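Local coordinates for protein Myo-inositol phosphohydrolase (Mitsuokella multacida, PDB 4WU3) that binds inositol tetrakisphosphate and probably removes phosphate from myo-inositol phosphates, in the manner of the protein tyrosine phosphatase-like phytases, at residues Y340-D345 against Q423-V428; A394-G399 against Q494-K499; I507-H512 against T548-M553. The protein carries 2 engineered substitutions. All coordinates share one frame; numbering follows the deposited sequence.

Contact 1: Y340-D345 against Q423-V428; sequences YIWRLD and QETHGV. With 4IP (inositol-(1,3,4,5)-tetrakisphosphate), chain F.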
loop_
_atom_site.group_PDB
_atom_site.type_symbol
_atom_site.label_atom_id
_atom_site.label_comp_id
_atom_site.label_asym_id
_atom_site.label_seq_id
_atom_site.Cartn_x
_atom_site.Cartn_y
_atom_site.Cartn_z
ATOM N N TYR A 340 -2.632 28.858 0.569
ATOM C CA TYR A 340 -3.964 28.809 -0.012
ATOM C C TYR A 340 -4.968 29.728 0.709
ATOM O O TYR A 340 -6.149 29.758 0.353
ATOM C CB TYR A 340 -4.470 27.371 0.028
ATOM C CG TYR A 340 -4.442 26.824 1.431
ATOM C CD1 TYR A 340 -5.458 27.127 2.317
ATOM C CD2 TYR A 340 -3.390 26.040 1.881
ATOM C CE1 TYR A 340 -5.450 26.652 3.613
ATOM C CE2 TYR A 340 -3.372 25.552 3.184
ATOM C CZ TYR A 340 -4.412 25.869 4.044
ATOM O OH TYR A 340 -4.452 25.414 5.347
ATOM N N ILE A 341 -4.510 30.472 1.713
ATOM C CA ILE A 341 -5.394 31.389 2.434
ATOM C C ILE A 341 -4.629 32.539 3.075
ATOM O O ILE A 341 -3.468 32.392 3.465
ATOM C CB ILE A 341 -6.187 30.640 3.534
ATOM C CG1 ILE A 341 -7.378 31.470 4.021
ATOM C CG2 ILE A 341 -5.283 30.287 4.705
ATOM C CD1 ILE A 341 -8.289 30.742 4.986
ATOM N N TRP A 342 -5.287 33.685 3.189
ATOM C CA TRP A 342 -4.736 34.781 3.965
ATOM C C TRP A 342 -5.126 34.590 5.428
ATOM O O TRP A 342 -6.292 34.658 5.812
ATOM C CB TRP A 342 -5.210 36.136 3.446
ATOM C CG TRP A 342 -4.536 36.560 2.176
ATOM C CD1 TRP A 342 -5.100 36.615 0.939
ATOM C CD2 TRP A 342 -3.171 36.982 2.016
ATOM N NE1 TRP A 342 -4.171 37.043 0.009
ATOM C CE2 TRP A 342 -2.982 37.277 0.648
ATOM C CE3 TRP A 342 -2.091 37.132 2.895
ATOM C CZ2 TRP A 342 -1.758 37.715 0.140
ATOM C CZ3 TRP A 342 -0.877 37.559 2.390
ATOM C CH2 TRP A 342 -0.722 37.857 1.026
ATOM N N ARG A 343 -4.118 34.317 6.235
ATOM C CA ARG A 343 -4.286 34.134 7.650
ATOM C C ARG A 343 -4.194 35.481 8.337
ATOM O O ARG A 343 -3.335 36.296 8.010
ATOM C CB ARG A 343 -3.165 33.239 8.155
ATOM C CG ARG A 343 -3.070 33.121 9.663
ATOM C CD ARG A 343 -1.866 32.273 10.045
ATOM N NE ARG A 343 -1.971 31.740 11.400
ATOM C CZ ARG A 343 -1.059 30.952 11.968
ATOM N NH1 ARG A 343 0.035 30.600 11.306
ATOM N NH2 ARG A 343 -1.237 30.516 13.207
ATOM N N LEU A 344 -5.085 35.706 9.292
ATOM C CA LEU A 344 -4.985 36.841 10.189
ATOM C C LEU A 344 -4.030 36.516 11.334
ATOM O O LEU A 344 -4.401 35.817 12.266
ATOM C CB LEU A 344 -6.368 37.168 10.750
ATOM C CG LEU A 344 -6.440 38.210 11.865
ATOM C CD1 LEU A 344 -5.855 39.537 11.405
ATOM C CD2 LEU A 344 -7.896 38.367 12.280
ATOM N N ASP A 345 -2.802 37.024 11.262
ATOM C CA ASP A 345 -1.786 36.749 12.281
ATOM C C ASP A 345 -2.115 37.486 13.561
ATOM O O ASP A 345 -2.047 36.927 14.650
ATOM C CB ASP A 345 -0.397 37.187 11.805
ATOM C CG ASP A 345 0.179 36.269 10.738
ATOM O OD1 ASP A 345 -0.250 35.103 10.667
ATOM O OD2 ASP A 345 1.064 36.711 9.976
ATOM N N GLN A 423 10.084 33.197 6.969
ATOM C CA GLN A 423 10.248 32.765 5.581
ATOM C C GLN A 423 8.942 32.933 4.824
ATOM O O GLN A 423 8.929 33.305 3.652
ATOM C CB GLN A 423 10.686 31.306 5.481
ATOM C CG GLN A 423 10.883 30.888 4.029
ATOM C CD GLN A 423 11.316 29.448 3.853
ATOM O OE1 GLN A 423 10.656 28.515 4.330
ATOM N NE2 GLN A 423 12.417 29.254 3.128
ATOM N N GLU A 424 7.842 32.647 5.511
ATOM C CA GLU A 424 6.522 32.704 4.910
ATOM C C GLU A 424 6.195 34.138 4.498
ATOM O O GLU A 424 6.641 35.104 5.138
ATOM C CB GLU A 424 5.462 32.171 5.885
ATOM C CG GLU A 424 5.283 32.994 7.155
ATOM C CD GLU A 424 6.097 32.484 8.334
ATOM O OE1 GLU A 424 7.092 31.767 8.120
ATOM O OE2 GLU A 424 5.742 32.804 9.484
ATOM N N THR A 425 5.425 34.265 3.429
ATOM C CA THR A 425 4.999 35.568 2.916
ATOM C C THR A 425 3.981 36.213 3.862
ATOM O O THR A 425 3.018 35.576 4.255
ATOM C CB THR A 425 4.369 35.419 1.516
ATOM O OG1 THR A 425 5.405 35.318 0.539
ATOM C CG2 THR A 425 3.483 36.611 1.181
ATOM N N HIS A 426 4.213 37.469 4.234
ATOM C CA HIS A 426 3.305 38.197 5.124
ATOM C C HIS A 426 3.373 39.688 4.847
ATOM O O HIS A 426 4.264 40.163 4.131
ATOM C CB HIS A 426 3.639 37.958 6.594
ATOM C CG HIS A 426 4.931 38.577 7.021
ATOM N ND1 HIS A 426 4.997 39.621 7.922
ATOM C CD2 HIS A 426 6.208 38.315 6.651
ATOM C CE1 HIS A 426 6.264 39.963 8.100
ATOM N NE2 HIS A 426 7.018 39.190 7.337
ATOM N N GLY A 427 2.427 40.417 5.442
ATOM C CA GLY A 427 2.351 41.861 5.293
ATOM C C GLY A 427 1.262 42.447 6.155
ATOM O O GLY A 427 0.908 41.880 7.184
ATOM N N VAL A 428 0.731 43.584 5.728
ATOM C CA VAL A 428 -0.299 44.292 6.484
ATOM C C VAL A 428 -1.472 44.648 5.578
ATOM O O VAL A 428 -1.296 45.318 4.558
ATOM C CB VAL A 428 0.266 45.587 7.114
ATOM C CG1 VAL A 428 -0.759 46.240 8.029
ATOM C CG2 VAL A 428 1.530 45.282 7.892
HETATM C C1 4IP F . 5.816 28.911 16.070
HETATM O O1 4IP F . 6.530 30.048 16.556
HETATM C C2 4IP F . 4.471 29.341 15.500
HETATM O O2 4IP F . 3.748 30.067 16.486
HETATM C C3 4IP F . 3.626 28.142 15.089
HETATM O O3 4IP F . 2.361 28.593 14.597
HETATM C C4 4IP F . 3.413 27.175 16.250
HETATM O O4 4IP F . 2.698 26.028 15.775
HETATM C C5 4IP F . 4.756 26.742 16.826
HETATM O O5 4IP F . 4.563 25.879 17.950
HETATM C C6 4IP F . 5.606 27.944 17.234
HETATM O O6 4IP F . 6.875 27.511 17.728
HETATM P P1 4IP F . 7.412 30.996 15.605
HETATM O O1P 4IP F . 8.606 30.156 15.245
HETATM O O2P 4IP F . 7.704 32.178 16.492
HETATM O O3P 4IP F . 6.497 31.333 14.455
HETATM P P3 4IP F . 1.874 28.181 13.115
HETATM O O4P 4IP F . 2.228 26.716 13.008
HETATM O O5P 4IP F . 2.662 29.094 12.204
HETATM O O6P 4IP F . 0.387 28.435 13.122
HETATM P P4 4IP F . 1.364 25.477 16.504
HETATM O O7P 4IP F . 0.493 26.695 16.689
HETATM O O8P 4IP F . 0.820 24.490 15.501
HETATM O O9P 4IP F . 1.888 24.869 17.791
HETATM P P5 4IP F . 5.569 24.637 18.190
HETATM O OPF 4IP F . 6.058 24.237 16.807
HETATM O OPG 4IP F . 4.680 23.612 18.864
HETATM O OPH 4IP F . 6.654 25.206 19.076
#
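Thr425 brings its methyl CG2 obliquely to the indole of Trp342, 4.4 Å from CH2 on the six-membered ring; Leu460 of helix 449-463 and Val470 of strand 467-471 also pack against this tryptophan. The guanidinium of Arg343 turns its edge to the bound inositol tetrakisphosphate, with P3 in its plane. NH2 of Arg343 donates to O6P at 2.6 Å, while NH1 makes a straighter bond to O5P (3.2 Å, 160°) and a weak one to O6P. With CG anti to the backbone N (chi1 171°) and the chain extended as far as NE, the side chain carries its charge from the strand out to the ligand. Asp345 OD1 stands 3.8 Å from Arg343 NE but well off the guanidinium plane, a long pairing of charges alone. Across the contact, Asp345 OD2 comes 4.4 Å from His426 CB. The stronger partners lie beyond: Arg422 for Asp345, Asp455 for Thr425, Asp420 for His426. Strand 432-438 runs between these two strands in the mixed sheet, which explains the light touch. The chemistry implies an arginine aimed edge-on at the phosphate on P3, with two of its nitrogens donating to that group's oxygens.

Contact 2: A394-G399 against Q494-K499; sequences AEFSNG and QQLVEK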
loop_
_atom_site.group_PDB
_atom_site.type_symbol
_atom_site.label_atom_id
_atom_site.label_comp_id
_atom_site.label_asym_id
_atom_site.label_seq_id
_atom_site.Cartn_x
_atom_site.Cartn_y
_atom_site.Cartn_z
ATOM N N ALA A 394 5.611 38.120 19.115
ATOM C CA ALA A 394 4.847 37.664 17.971
ATOM C C ALA A 394 4.801 38.752 16.911
ATOM O O ALA A 394 5.285 39.862 17.125
ATOM C CB ALA A 394 3.434 37.300 18.401
ATOM N N GLU A 395 4.229 38.428 15.760
ATOM C CA GLU A 395 4.018 39.424 14.728
ATOM C C GLU A 395 3.182 40.571 15.289
ATOM O O GLU A 395 2.438 40.391 16.252
ATOM C CB GLU A 395 3.317 38.803 13.526
ATOM C CG GLU A 395 3.166 39.757 12.359
ATOM C CD GLU A 395 4.494 40.110 11.735
ATOM O OE1 GLU A 395 5.002 39.347 10.895
ATOM O OE2 GLU A 395 5.043 41.163 12.084
ATOM N N PHE A 396 3.309 41.748 14.683
ATOM C CA PHE A 396 2.598 42.945 15.146
ATOM C C PHE A 396 1.781 43.608 14.036
ATOM O O PHE A 396 2.248 43.774 12.903
ATOM C CB PHE A 396 3.578 43.977 15.736
ATOM C CG PHE A 396 4.796 44.228 14.884
ATOM C CD1 PHE A 396 4.727 45.053 13.776
ATOM C CD2 PHE A 396 6.008 43.630 15.192
ATOM C CE1 PHE A 396 5.841 45.278 12.987
ATOM C CE2 PHE A 396 7.136 43.850 14.414
ATOM C CZ PHE A 396 7.050 44.682 13.311
ATOM N N SER A 397 0.551 43.974 14.380
ATOM C CA SER A 397 -0.247 44.864 13.569
ATOM C C SER A 397 0.299 46.283 13.752
ATOM O O SER A 397 1.187 46.506 14.577
ATOM C CB SER A 397 -1.680 44.828 14.064
ATOM O OG SER A 397 -1.717 45.197 15.424
ATOM N N ASN A 398 -0.264 47.244 13.021
ATOM C CA ASN A 398 0.121 48.653 13.171
ATOM C C ASN A 398 -0.054 49.148 14.594
ATOM O O ASN A 398 0.827 49.788 15.163
ATOM C CB ASN A 398 -0.697 49.554 12.251
ATOM C CG ASN A 398 -0.330 51.022 12.410
ATOM O OD1 ASN A 398 0.842 51.362 12.572
ATOM N ND2 ASN A 398 -1.331 51.894 12.399
ATOM N N GLY A 399 -1.210 48.850 15.163
ATOM C CA GLY A 399 -1.532 49.284 16.511
ATOM C C GLY A 399 -0.556 48.740 17.522
ATOM O O GLY A 399 -0.260 49.394 18.513
ATOM N N GLN A 494 8.168 45.932 6.211
ATOM C CA GLN A 494 9.292 46.840 6.079
ATOM C C GLN A 494 8.813 48.273 5.909
ATOM O O GLN A 494 9.302 49.169 6.597
ATOM C CB GLN A 494 10.165 46.458 4.898
ATOM C CG GLN A 494 11.148 47.551 4.537
ATOM C CD GLN A 494 12.285 47.036 3.700
ATOM O OE1 GLN A 494 12.129 46.088 2.932
ATOM N NE2 GLN A 494 13.443 47.658 3.844
ATOM N N GLN A 495 7.863 48.476 4.991
ATOM C CA GLN A 495 7.262 49.789 4.775
ATOM C C GLN A 495 6.673 50.314 6.056
ATOM O O GLN A 495 6.926 51.452 6.427
ATOM C CB GLN A 495 6.170 49.727 3.710
ATOM C CG GLN A 495 6.704 49.595 2.301
ATOM C CD GLN A 495 5.614 49.393 1.269
ATOM O OE1 GLN A 495 4.666 48.628 1.471
ATOM N NE2 GLN A 495 5.740 50.086 0.151
ATOM N N LEU A 496 5.889 49.485 6.744
ATOM C CA LEU A 496 5.338 49.879 8.041
ATOM C C LEU A 496 6.427 50.274 9.048
ATOM O O LEU A 496 6.321 51.304 9.711
ATOM C CB LEU A 496 4.486 48.750 8.635
ATOM C CG LEU A 496 3.892 49.057 10.021
ATOM C CD1 LEU A 496 3.002 50.292 9.960
ATOM C CD2 LEU A 496 3.119 47.853 10.550
ATOM N N VAL A 497 7.458 49.446 9.176
ATOM C CA VAL A 497 8.500 49.686 10.172
ATOM C C VAL A 497 9.316 50.949 9.864
ATOM O O VAL A 497 9.594 51.751 10.753
ATOM C CB VAL A 497 9.441 48.467 10.296
ATOM C CG1 VAL A 497 10.740 48.860 10.970
ATOM C CG2 VAL A 497 8.756 47.356 11.081
ATOM N N GLU A 498 9.682 51.141 8.604
ATOM C CA GLU A 498 10.561 52.260 8.256
ATOM C C GLU A 498 9.822 53.589 8.340
ATOM O O GLU A 498 10.352 54.573 8.847
ATOM C CB GLU A 498 11.191 52.036 6.889
ATOM C CG GLU A 498 12.214 50.903 6.915
ATOM C CD GLU A 498 12.825 50.601 5.560
ATOM O OE1 GLU A 498 12.359 51.157 4.544
ATOM O OE2 GLU A 498 13.772 49.795 5.505
ATOM N N LYS A 499 8.577 53.578 7.884
ATOM C CA LYS A 499 7.643 54.691 8.047
ATOM C C LYS A 499 7.588 55.182 9.499
ATOM O O LYS A 499 7.361 56.365 9.745
ATOM C CB LYS A 499 6.260 54.222 7.562
ATOM C CG LYS A 499 5.059 55.095 7.882
ATOM C CD LYS A 499 3.783 54.387 7.436
ATOM C CE LYS A 499 2.524 55.145 7.827
ATOM N NZ LYS A 499 1.303 54.302 7.679
#
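Phe396 sets the rim of its ring against Val497, whose CG2 lies near the ring plane, 3.9 Å from CZ; the two side chains cross at about a right angle. Leu496 adds CD2 at the same rim, 4.5 Å from Phe396 CE1. A chi1 of 47°, with CG between the backbone N and the carbonyl carbon, turns the phenylalanine ring toward helix 493-499. His539 meets the same phenylalanine edge-to-face.

The second half of the contact is Leu496 against Asn398. One leucine branch, CD1, sits 3.6 Å from Asn398 OD1, and the other, CD2, lies 4.1 Å from Asn398 CA, so one branch meets the amide end and the other the backbone carbon, these two side chains also crossing at about a right angle. OD1 is not stranded by its apolar neighbour, because Gln402 NE2 bonds to it. Just before, Ser397 occupies the N-cap position of helix 398-411 and caps a backbone N in the first turn. On helix 493-499, Gln494 NE2 reaches Glu498 OE2 in a nearly straight bond of 2.7 Å, one turn along.

Around this meeting, Leu401 of helix 398-411 packs on both Phe396 and Leu496, while Ile418 of strand 416-422 touches Phe396 and Val497, so the two helices come together over the parallel part of the central sheet.

Contact 3: I507-H512 against T548-M553; sequences IAATDH and TAYMAM. With 4IP (inositol-(1,3,4,5)-tetrakisphosphate), chain F.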
loop_
_atom_site.group_PDB
_atom_site.type_symbol
_atom_site.label_atom_id
_atom_site.label_comp_id
_atom_site.label_asym_id
_atom_site.label_seq_id
_atom_site.Cartn_x
_atom_site.Cartn_y
_atom_site.Cartn_z
ATOM N N ILE A 507 15.344 37.859 7.774
ATOM C CA ILE A 507 15.917 36.533 7.568
ATOM C C ILE A 507 14.757 35.569 7.312
ATOM O O ILE A 507 13.801 35.497 8.097
ATOM C CB ILE A 507 16.776 36.070 8.771
ATOM C CG1 ILE A 507 17.936 37.043 8.982
ATOM C CG2 ILE A 507 17.324 34.671 8.531
ATOM C CD1 ILE A 507 18.699 36.838 10.269
ATOM N N ALA A 508 14.827 34.848 6.202
ATOM C CA ALA A 508 13.737 33.983 5.788
ATOM C C ALA A 508 13.835 32.593 6.434
ATOM O O ALA A 508 14.159 31.601 5.775
ATOM C CB ALA A 508 13.707 33.878 4.269
ATOM N N ALA A 509 13.529 32.526 7.727
ATOM C CA ALA A 509 13.668 31.284 8.483
ATOM C C ALA A 509 12.380 30.477 8.408
ATOM O O ALA A 509 11.294 31.001 8.631
ATOM C CB ALA A 509 14.037 31.580 9.931
ATOM N N THR A 510 12.506 29.196 8.071
ATOM C CA THR A 510 11.339 28.334 7.899
ATOM C C THR A 510 10.712 28.022 9.245
ATOM O O THR A 510 11.410 27.732 10.206
ATOM C CB THR A 510 11.707 27.025 7.195
ATOM O OG1 THR A 510 12.287 27.323 5.922
ATOM C CG2 THR A 510 10.460 26.155 7.002
ATOM N N ASP A 511 9.386 28.094 9.299
ATOM C CA ASP A 511 8.650 27.880 10.534
ATOM C C ASP A 511 8.790 26.434 11.034
ATOM O O ASP A 511 8.889 25.495 10.240
ATOM C CB ASP A 511 7.176 28.224 10.309
ATOM C CG ASP A 511 6.392 28.302 11.592
ATOM O OD1 ASP A 511 6.979 28.149 12.684
ATOM O OD2 ASP A 511 5.172 28.521 11.499
ATOM N N HIS A 512 8.816 26.288 12.359
ATOM C CA HIS A 512 8.881 24.996 13.055
ATOM C C HIS A 512 10.267 24.350 13.118
ATOM O O HIS A 512 10.444 23.383 13.848
ATOM C CB HIS A 512 7.892 23.981 12.468
ATOM C CG HIS A 512 6.498 24.499 12.343
ATOM N ND1 HIS A 512 5.689 24.733 13.434
ATOM C CD2 HIS A 512 5.768 24.840 11.254
ATOM C CE1 HIS A 512 4.521 25.196 13.025
ATOM N NE2 HIS A 512 4.542 25.271 11.705
ATOM N N THR A 548 12.744 32.772 19.771
ATOM C CA THR A 548 13.507 32.368 20.949
ATOM C C THR A 548 14.826 31.699 20.577
ATOM O O THR A 548 15.832 31.856 21.274
ATOM C CB THR A 548 12.713 31.423 21.865
ATOM O OG1 THR A 548 11.416 31.973 22.126
ATOM C CG2 THR A 548 13.442 31.249 23.173
ATOM N N ALA A 549 14.823 30.971 19.468
ATOM C CA ALA A 549 16.060 30.408 18.924
ATOM C C ALA A 549 17.097 31.506 18.633
ATOM O O ALA A 549 18.231 31.452 19.103
ATOM C CB ALA A 549 15.761 29.616 17.655
ATOM N N TYR A 550 16.709 32.512 17.859
ATOM C CA TYR A 550 17.628 33.604 17.546
ATOM C C TYR A 550 18.017 34.403 18.792
ATOM O O TYR A 550 19.199 34.740 18.975
ATOM C CB TYR A 550 17.056 34.502 16.444
ATOM C CG TYR A 550 17.423 33.998 15.065
ATOM C CD1 TYR A 550 18.646 34.335 14.485
ATOM C CD2 TYR A 550 16.580 33.146 14.367
ATOM C CE1 TYR A 550 18.998 33.853 13.237
ATOM C CE2 TYR A 550 16.924 32.663 13.113
ATOM C CZ TYR A 550 18.131 33.018 12.551
ATOM O OH TYR A 550 18.472 32.532 11.299
ATOM N N MET A 551 17.056 34.685 19.668
ATOM C CA MET A 551 17.387 35.407 20.898
ATOM C C MET A 551 18.427 34.648 21.747
ATOM O O MET A 551 19.355 35.251 22.287
ATOM C CB MET A 551 16.136 35.701 21.721
ATOM C CG MET A 551 15.202 36.712 21.080
ATOM S SD MET A 551 13.585 36.812 21.865
ATOM C CE MET A 551 14.011 37.799 23.303
ATOM N N ALA A 552 18.269 33.331 21.853
ATOM C CA ALA A 552 19.188 32.497 22.610
ATOM C C ALA A 552 20.577 32.466 21.968
ATOM O O ALA A 552 21.589 32.432 22.666
ATOM C CB ALA A 552 18.629 31.086 22.736
ATOM N N MET A 553 20.629 32.469 20.639
ATOM C CA MET A 553 21.914 32.461 19.941
ATOM C C MET A 553 22.668 33.778 20.127
ATOM O O MET A 553 23.885 33.789 20.315
ATOM C CB MET A 553 21.714 32.186 18.453
ATOM C CG MET A 553 21.511 30.720 18.131
ATOM S SD MET A 553 21.447 30.432 16.364
ATOM C CE MET A 553 19.697 30.580 16.017
HETATM C C1 4IP F . 5.816 28.911 16.070
HETATM O O1 4IP F . 6.530 30.048 16.556
HETATM C C2 4IP F . 4.471 29.341 15.500
HETATM O O2 4IP F . 3.748 30.067 16.486
HETATM C C3 4IP F . 3.626 28.142 15.089
HETATM O O3 4IP F . 2.361 28.593 14.597
HETATM C C4 4IP F . 3.413 27.175 16.250
HETATM O O4 4IP F . 2.698 26.028 15.775
HETATM C C5 4IP F . 4.756 26.742 16.826
HETATM O O5 4IP F . 4.563 25.879 17.950
HETATM C C6 4IP F . 5.606 27.944 17.234
HETATM O O6 4IP F . 6.875 27.511 17.728
HETATM P P1 4IP F . 7.412 30.996 15.605
HETATM O O1P 4IP F . 8.606 30.156 15.245
HETATM O O2P 4IP F . 7.704 32.178 16.492
HETATM O O3P 4IP F . 6.497 31.333 14.455
HETATM P P3 4IP F . 1.874 28.181 13.115
HETATM O O4P 4IP F . 2.228 26.716 13.008
HETATM O O5P 4IP F . 2.662 29.094 12.204
HETATM O O6P 4IP F . 0.387 28.435 13.122
HETATM P P4 4IP F . 1.364 25.477 16.504
HETATM O O7P 4IP F . 0.493 26.695 16.689
HETATM O O8P 4IP F . 0.820 24.490 15.501
HETATM O O9P 4IP F . 1.888 24.869 17.791
HETATM P P5 4IP F . 5.569 24.637 18.190
HETATM O OPF 4IP F . 6.058 24.237 16.807
HETATM O OPG 4IP F . 4.680 23.612 18.864
HETATM O OPH 4IP F . 6.654 25.206 19.076
#
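Tyr550, two residues after Thr548 in helix 545-558, reaches Ile507 and Ala509. Thr548 OG1 is bonded to Ala544 O, in the loop just before the helix, and to Asn577 N, beyond helix 564-573. The Tyr550 ring extends to the end strand of the sheet. Its OH lies 3.7 Å from Ile507 CG2, and its CE1 lies 4.2 Å from Ile507 CD1, so both branches of the isoleucine touch the phenol end. Ala509 CB comes to CE2 at 4.4 Å; the ring meets these aliphatic groups obliquely. The hydroxyl also has a weak hydrogen bond with Asn519 O, so its polar end is not buried among methyls alone. Met551 turns to Gln571 and Ala552 to Leu568, both on helix 564-573. Met553 folds back along its own helix and lays CE over the centre of the Tyr550 ring, 4.1 Å above it.

Past the strand, the other segment runs into the ligand. With CG anti to the backbone N (chi1 -168°), Asp511 carries its OD2 to within 2.7 Å of O5P of the inositol tetrakisphosphate, and its CG lies over one face of the His512 ring, toward the rim. His512 ND1 makes a long, weak but straight bond to OPF (3.4 Å, 168°). Putting an alanine at Asp511 removes the carboxylate, which would probably leave O5P without this close neighbour and the imidazole freer to turn.

The layout is that of the protein tyrosine phosphatase fold: helix 545-558 starts at the end of the phosphate-binding P-loop, Ser540 to Arg546, and the Asp-His pair sits on a loop after a sheet strand, a place consistent with the general acid of PTP-like phytases.

All three contacts belong to the second of the chain's two phosphatase-like halves. From the N-terminal side, 340-345 opens contact 1 and 394-399 opens contact 2 before 423-428 closes the first and 494-499 the second, so these two cross. Contact 3 opens only afterwards, at 507-512, and closes at 548-553. Contacts 1 and 2 touch, among other places, where Val428 CG2 meets Leu496 CD2 at 4.0 Å. Contacts 1 and 3 join through Gln423, whose OE1 lies 2.6 Å from Thr510 OG1, and both reach the same ligand. Contact 1 lies in the six-stranded mixed sheet, contacts 2 and 3 join the five-stranded one to its helices, and the touches between them link the two.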